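Local structure of PUA domain-containing protein (Archaeoglobus fulgidus DSM 4304, 2Q07) at residues Leu226-Phe238 against Phe245-Arg257. The protein is of unknown function but belongs to the archaeosine synthase type 1 family and probably binds RNA through its C-terminal PUA domain in tRNA modification. Residues are numbered along the deposited sequence; the frame is centred on the assembly and turned at random.
Sequences LEKNIYTVEIGDF and FAGGVLRADEKIR
The Phe-238 ring receives Gly-248 O at its edge, in plane, 3.5 Å from CE2, while Gly-236 O lies over one face, offset toward the rim. Gly-248 O also accepts from Gly-236 N (2.8 Å), so one carbonyl meets both the ring edge and the backbone. A second flat group, the Asp-253 carboxylate, has its two oxygens divided between the segments. OD2 takes Tyr-231 N on its anti lone pair (2.9 Å, 161° at the hydrogen), whereas OD1 is approached from above the carboxylate plane by Lys-255 N, closing an Asx turn. With CG anti to the backbone N (chi1 -170°), the carboxylate reaches back to the residue just before strand 232-235. Between these ends the strands pair antiparallel, Val-233 opposite Ala-252 and Ile-235 opposite Val-249, with a classic beta bulge between these pairs: Leu-250 and Arg-251 both face Glu-234, whose O accepts from Leu-250 N at 2.7 Å and only weakly from Arg-251 N. On the face carrying Val-233 and Ala-252, Ile-256 CD1 presses tightly on Val-233 CG1 (3.3 Å), the two side chains crossing at about a right angle. Within the PUA domain, strand 249-252 is outermost in its sheet; strand 232-235 lies between it and strand 261-265, to which 232-235 runs parallel, and Met-282 of helix 279-282 packs against Val-233, Val-249, Ala-252 and Ile-256.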
loop_
_atom_site.group_PDB
_atom_site.type_symbol
_atom_site.label_atom_id
_atom_site.label_comp_id
_atom_site.label_asym_id
_atom_site.label_seq_id
_atom_site.Cartn_x
_atom_site.Cartn_y
_atom_site.Cartn_z
ATOM N N LEU A 226 -2.381 -6.210 20.359
ATOM C CA LEU A 226 -2.214 -6.032 21.797
ATOM C C LEU A 226 -1.503 -7.257 22.366
ATOM O O LEU A 226 -0.596 -7.132 23.187
ATOM C CB LEU A 226 -3.580 -5.856 22.470
ATOM C CG LEU A 226 -3.598 -5.528 23.967
ATOM C CD1 LEU A 226 -2.791 -4.264 24.216
ATOM C CD2 LEU A 226 -5.028 -5.341 24.442
ATOM N N GLU A 227 -1.919 -8.437 21.917
ATOM C CA GLU A 227 -1.323 -9.699 22.351
ATOM C C GLU A 227 0.169 -9.728 22.063
ATOM O O GLU A 227 0.985 -9.985 22.951
ATOM C CB GLU A 227 -1.959 -10.878 21.611
ATOM C CG GLU A 227 -3.225 -11.435 22.211
ATOM C CD GLU A 227 -3.860 -12.475 21.305
ATOM O OE1 GLU A 227 -3.148 -13.416 20.888
ATOM O OE2 GLU A 227 -5.067 -12.348 21.008
ATOM N N LYS A 228 0.518 -9.479 20.805
ATOM C CA LYS A 228 1.910 -9.497 20.380
ATOM C C LYS A 228 2.647 -8.249 20.845
ATOM O O LYS A 228 3.793 -8.015 20.473
ATOM C CB LYS A 228 1.980 -9.633 18.857
ATOM C CG LYS A 228 1.207 -10.831 18.325
ATOM C CD LYS A 228 1.648 -12.113 19.016
ATOM C CE LYS A 228 0.869 -13.323 18.520
ATOM N NZ LYS A 228 1.192 -14.550 19.304
ATOM N N ASN A 229 1.975 -7.461 21.675
ATOM C CA ASN A 229 2.530 -6.237 22.228
ATOM C C ASN A 229 3.260 -5.359 21.216
ATOM O O ASN A 229 4.383 -4.914 21.467
ATOM C CB ASN A 229 3.473 -6.570 23.383
ATOM C CG ASN A 229 3.199 -5.734 24.613
ATOM O OD1 ASN A 229 3.262 -4.506 24.567
ATOM N ND2 ASN A 229 2.881 -6.398 25.724
ATOM N N ILE A 230 2.626 -5.118 20.071
ATOM C CA ILE A 230 3.207 -4.262 19.038
ATOM C C ILE A 230 2.244 -3.115 18.708
ATOM O O ILE A 230 1.025 -3.308 18.662
ATOM C CB ILE A 230 3.550 -5.066 17.752
ATOM C CG1 ILE A 230 2.328 -5.838 17.257
ATOM C CG2 ILE A 230 4.700 -6.033 18.043
ATOM C CD1 ILE A 230 2.567 -6.572 15.943
ATOM N N TYR A 231 2.798 -1.925 18.484
ATOM C CA TYR A 231 1.996 -0.736 18.201
ATOM C C TYR A 231 1.012 -0.514 19.343
ATOM O O TYR A 231 -0.095 -0.008 19.148
ATOM C CB TYR A 231 1.227 -0.887 16.886
ATOM C CG TYR A 231 2.120 -0.995 15.676
ATOM C CD1 TYR A 231 2.387 -2.235 15.088
ATOM C CD2 TYR A 231 2.724 0.138 15.134
ATOM C CE1 TYR A 231 3.236 -2.340 13.986
ATOM C CE2 TYR A 231 3.574 0.045 14.036
ATOM C CZ TYR A 231 3.827 -1.199 13.467
ATOM O OH TYR A 231 4.673 -1.297 12.384
ATOM N N THR A 232 1.437 -0.895 20.539
ATOM C CA THR A 232 0.615 -0.773 21.730
ATOM C C THR A 232 1.102 0.326 22.661
ATOM O O THR A 232 2.289 0.664 22.692
ATOM C CB THR A 232 0.587 -2.100 22.507
ATOM O OG1 THR A 232 1.925 -2.593 22.656
ATOM C CG2 THR A 232 -0.245 -3.139 21.763
ATOM N N VAL A 233 0.167 0.886 23.417
ATOM C CA VAL A 233 0.477 1.936 24.366
ATOM C C VAL A 233 -0.350 1.688 25.626
ATOM O O VAL A 233 -1.575 1.520 25.569
ATOM C CB VAL A 233 0.163 3.341 23.780
ATOM C CG1 VAL A 233 0.579 3.407 22.310
ATOM C CG2 VAL A 233 -1.297 3.665 23.925
ATOM N N GLU A 234 0.333 1.626 26.763
ATOM C CA GLU A 234 -0.340 1.409 28.036
ATOM C C GLU A 234 -0.721 2.769 28.587
ATOM O O GLU A 234 0.094 3.685 28.587
ATOM C CB GLU A 234 0.587 0.697 29.015
ATOM C CG GLU A 234 -0.072 0.348 30.336
ATOM C CD GLU A 234 0.900 -0.276 31.315
ATOM O OE1 GLU A 234 1.682 -1.160 30.895
ATOM O OE2 GLU A 234 0.879 0.112 32.502
ATOM N N ILE A 235 -1.955 2.893 29.062
ATOM C CA ILE A 235 -2.445 4.154 29.593
ATOM C C ILE A 235 -2.967 4.055 31.035
ATOM O O ILE A 235 -3.131 2.964 31.591
ATOM C CB ILE A 235 -3.573 4.715 28.691
ATOM C CG1 ILE A 235 -4.791 3.789 28.756
ATOM C CG2 ILE A 235 -3.088 4.822 27.242
ATOM C CD1 ILE A 235 -6.020 4.351 28.077
ATOM N N GLY A 236 -3.238 5.211 31.628
ATOM C CA GLY A 236 -3.736 5.233 32.990
ATOM C C GLY A 236 -5.152 4.702 33.070
ATOM O O GLY A 236 -5.800 4.481 32.045
ATOM N N ASP A 237 -5.629 4.502 34.294
ATOM C CA ASP A 237 -6.976 4.006 34.541
ATOM C C ASP A 237 -8.013 5.124 34.594
ATOM O O ASP A 237 -8.607 5.380 35.644
ATOM C CB ASP A 237 -7.019 3.231 35.859
ATOM C CG ASP A 237 -6.756 1.752 35.676
ATOM O OD1 ASP A 237 -5.654 1.392 35.217
ATOM O OD2 ASP A 237 -7.659 0.950 35.997
ATOM N N PHE A 238 -8.232 5.784 33.462
ATOM C CA PHE A 238 -9.213 6.857 33.372
ATOM C C PHE A 238 -10.204 6.560 32.244
ATOM O O PHE A 238 -9.915 5.758 31.352
ATOM C CB PHE A 238 -8.502 8.191 33.130
ATOM C CG PHE A 238 -7.482 8.143 32.023
ATOM C CD1 PHE A 238 -7.867 8.283 30.696
ATOM C CD2 PHE A 238 -6.138 7.927 32.313
ATOM C CE1 PHE A 238 -6.925 8.210 29.669
ATOM C CE2 PHE A 238 -5.190 7.850 31.299
ATOM C CZ PHE A 238 -5.581 7.992 29.976
ATOM N N PHE A 245 -3.847 12.439 26.482
ATOM C CA PHE A 245 -2.645 13.264 26.519
ATOM C C PHE A 245 -1.429 12.443 26.909
ATOM O O PHE A 245 -1.563 11.343 27.449
ATOM C CB PHE A 245 -2.828 14.441 27.488
ATOM C CG PHE A 245 -3.929 15.390 27.092
ATOM C CD1 PHE A 245 -5.233 15.195 27.541
ATOM C CD2 PHE A 245 -3.665 16.474 26.258
ATOM C CE1 PHE A 245 -6.256 16.061 27.167
ATOM C CE2 PHE A 245 -4.686 17.348 25.875
ATOM C CZ PHE A 245 -5.982 17.140 26.333
ATOM N N ALA A 246 -0.243 12.981 26.641
ATOM C CA ALA A 246 1.001 12.280 26.952
ATOM C C ALA A 246 1.089 11.878 28.420
ATOM O O ALA A 246 1.548 10.784 28.748
ATOM C CB ALA A 246 2.192 13.142 26.568
ATOM N N GLY A 247 0.636 12.763 29.301
ATOM C CA GLY A 247 0.666 12.481 30.724
ATOM C C GLY A 247 -0.131 11.252 31.130
ATOM O O GLY A 247 0.114 10.680 32.194
ATOM N N GLY A 248 -1.079 10.843 30.286
ATOM C CA GLY A 248 -1.894 9.676 30.591
ATOM C C GLY A 248 -1.312 8.369 30.081
ATOM O O GLY A 248 -1.863 7.292 30.328
ATOM N N VAL A 249 -0.189 8.468 29.377
ATOM C CA VAL A 249 0.488 7.308 28.807
ATOM C C VAL A 249 1.552 6.747 29.745
ATOM O O VAL A 249 2.509 7.437 30.083
ATOM C CB VAL A 249 1.175 7.678 27.480
ATOM C CG1 VAL A 249 1.898 6.471 26.908
ATOM C CG2 VAL A 249 0.150 8.229 26.500
ATOM N N LEU A 250 1.388 5.495 30.160
ATOM C CA LEU A 250 2.358 4.863 31.047
ATOM C C LEU A 250 3.588 4.451 30.237
ATOM O O LEU A 250 4.691 4.961 30.457
ATOM C CB LEU A 250 1.734 3.640 31.724
ATOM C CG LEU A 250 0.579 3.951 32.683
ATOM C CD1 LEU A 250 -0.217 2.691 32.989
ATOM C CD2 LEU A 250 1.140 4.565 33.957
ATOM N N ARG A 251 3.390 3.527 29.300
ATOM C CA ARG A 251 4.467 3.047 28.441
ATOM C C ARG A 251 3.961 3.032 27.005
ATOM O O ARG A 251 2.755 2.999 26.774
ATOM C CB ARG A 251 4.886 1.632 28.843
ATOM C CG ARG A 251 5.250 1.477 30.305
ATOM C CD ARG A 251 5.720 0.062 30.599
ATOM N NE ARG A 251 5.934 -0.147 32.027
ATOM C CZ ARG A 251 6.382 -1.280 32.561
ATOM N NH1 ARG A 251 6.667 -2.318 31.784
ATOM N NH2 ARG A 251 6.536 -1.376 33.876
ATOM N N ALA A 252 4.882 3.041 26.043
ATOM C CA ALA A 252 4.511 3.033 24.630
ATOM C C ALA A 252 5.574 2.368 23.761
ATOM O O ALA A 252 6.763 2.424 24.069
ATOM C CB ALA A 252 4.273 4.461 24.150
ATOM N N ASP A 253 5.139 1.742 22.669
ATOM C CA ASP A 253 6.058 1.077 21.749
ATOM C C ASP A 253 6.953 2.152 21.140
ATOM O O ASP A 253 6.460 3.093 20.521
ATOM C CB ASP A 253 5.274 0.366 20.639
ATOM C CG ASP A 253 6.150 -0.545 19.786
ATOM O OD1 ASP A 253 7.380 -0.333 19.733
ATOM O OD2 ASP A 253 5.596 -1.470 19.156
ATOM N N GLU A 254 8.265 2.009 21.317
ATOM C CA GLU A 254 9.220 2.983 20.794
ATOM C C GLU A 254 9.191 3.088 19.275
ATOM O O GLU A 254 9.590 4.108 18.710
ATOM C CB GLU A 254 10.641 2.645 21.261
ATOM C CG GLU A 254 10.844 2.744 22.769
ATOM C CD GLU A 254 10.571 1.436 23.501
ATOM O OE1 GLU A 254 9.587 0.742 23.154
ATOM O OE2 GLU A 254 11.337 1.106 24.437
ATOM N N LYS A 255 8.716 2.035 18.616
ATOM C CA LYS A 255 8.639 2.018 17.159
ATOM C C LYS A 255 7.482 2.864 16.636
ATOM O O LYS A 255 7.405 3.148 15.441
ATOM C CB LYS A 255 8.482 0.583 16.644
ATOM C CG LYS A 255 9.744 -0.270 16.719
ATOM C CD LYS A 255 10.192 -0.494 18.155
ATOM C CE LYS A 255 11.499 -1.267 18.215
ATOM N NZ LYS A 255 12.010 -1.344 19.613
ATOM N N ILE A 256 6.583 3.263 17.532
ATOM C CA ILE A 256 5.427 4.071 17.149
ATOM C C ILE A 256 5.817 5.442 16.605
ATOM O O ILE A 256 6.592 6.176 17.222
ATOM C CB ILE A 256 4.457 4.278 18.347
ATOM C CG1 ILE A 256 3.730 2.971 18.660
ATOM C CG2 ILE A 256 3.450 5.363 18.027
ATOM C CD1 ILE A 256 2.777 3.065 19.826
ATOM N N ARG A 257 5.270 5.776 15.440
ATOM C CA ARG A 257 5.522 7.064 14.815
ATOM C C ARG A 257 4.208 7.828 14.749
ATOM O O ARG A 257 3.136 7.227 14.733
ATOM C CB ARG A 257 6.090 6.881 13.407
ATOM C CG ARG A 257 7.457 6.230 13.389
ATOM C CD ARG A 257 8.170 6.505 12.089
ATOM N NE ARG A 257 9.564 6.080 12.142
ATOM C CZ ARG A 257 10.536 6.626 11.419
ATOM N NH1 ARG A 257 10.262 7.624 10.588
ATOM N NH2 ARG A 257 11.781 6.178 11.531
#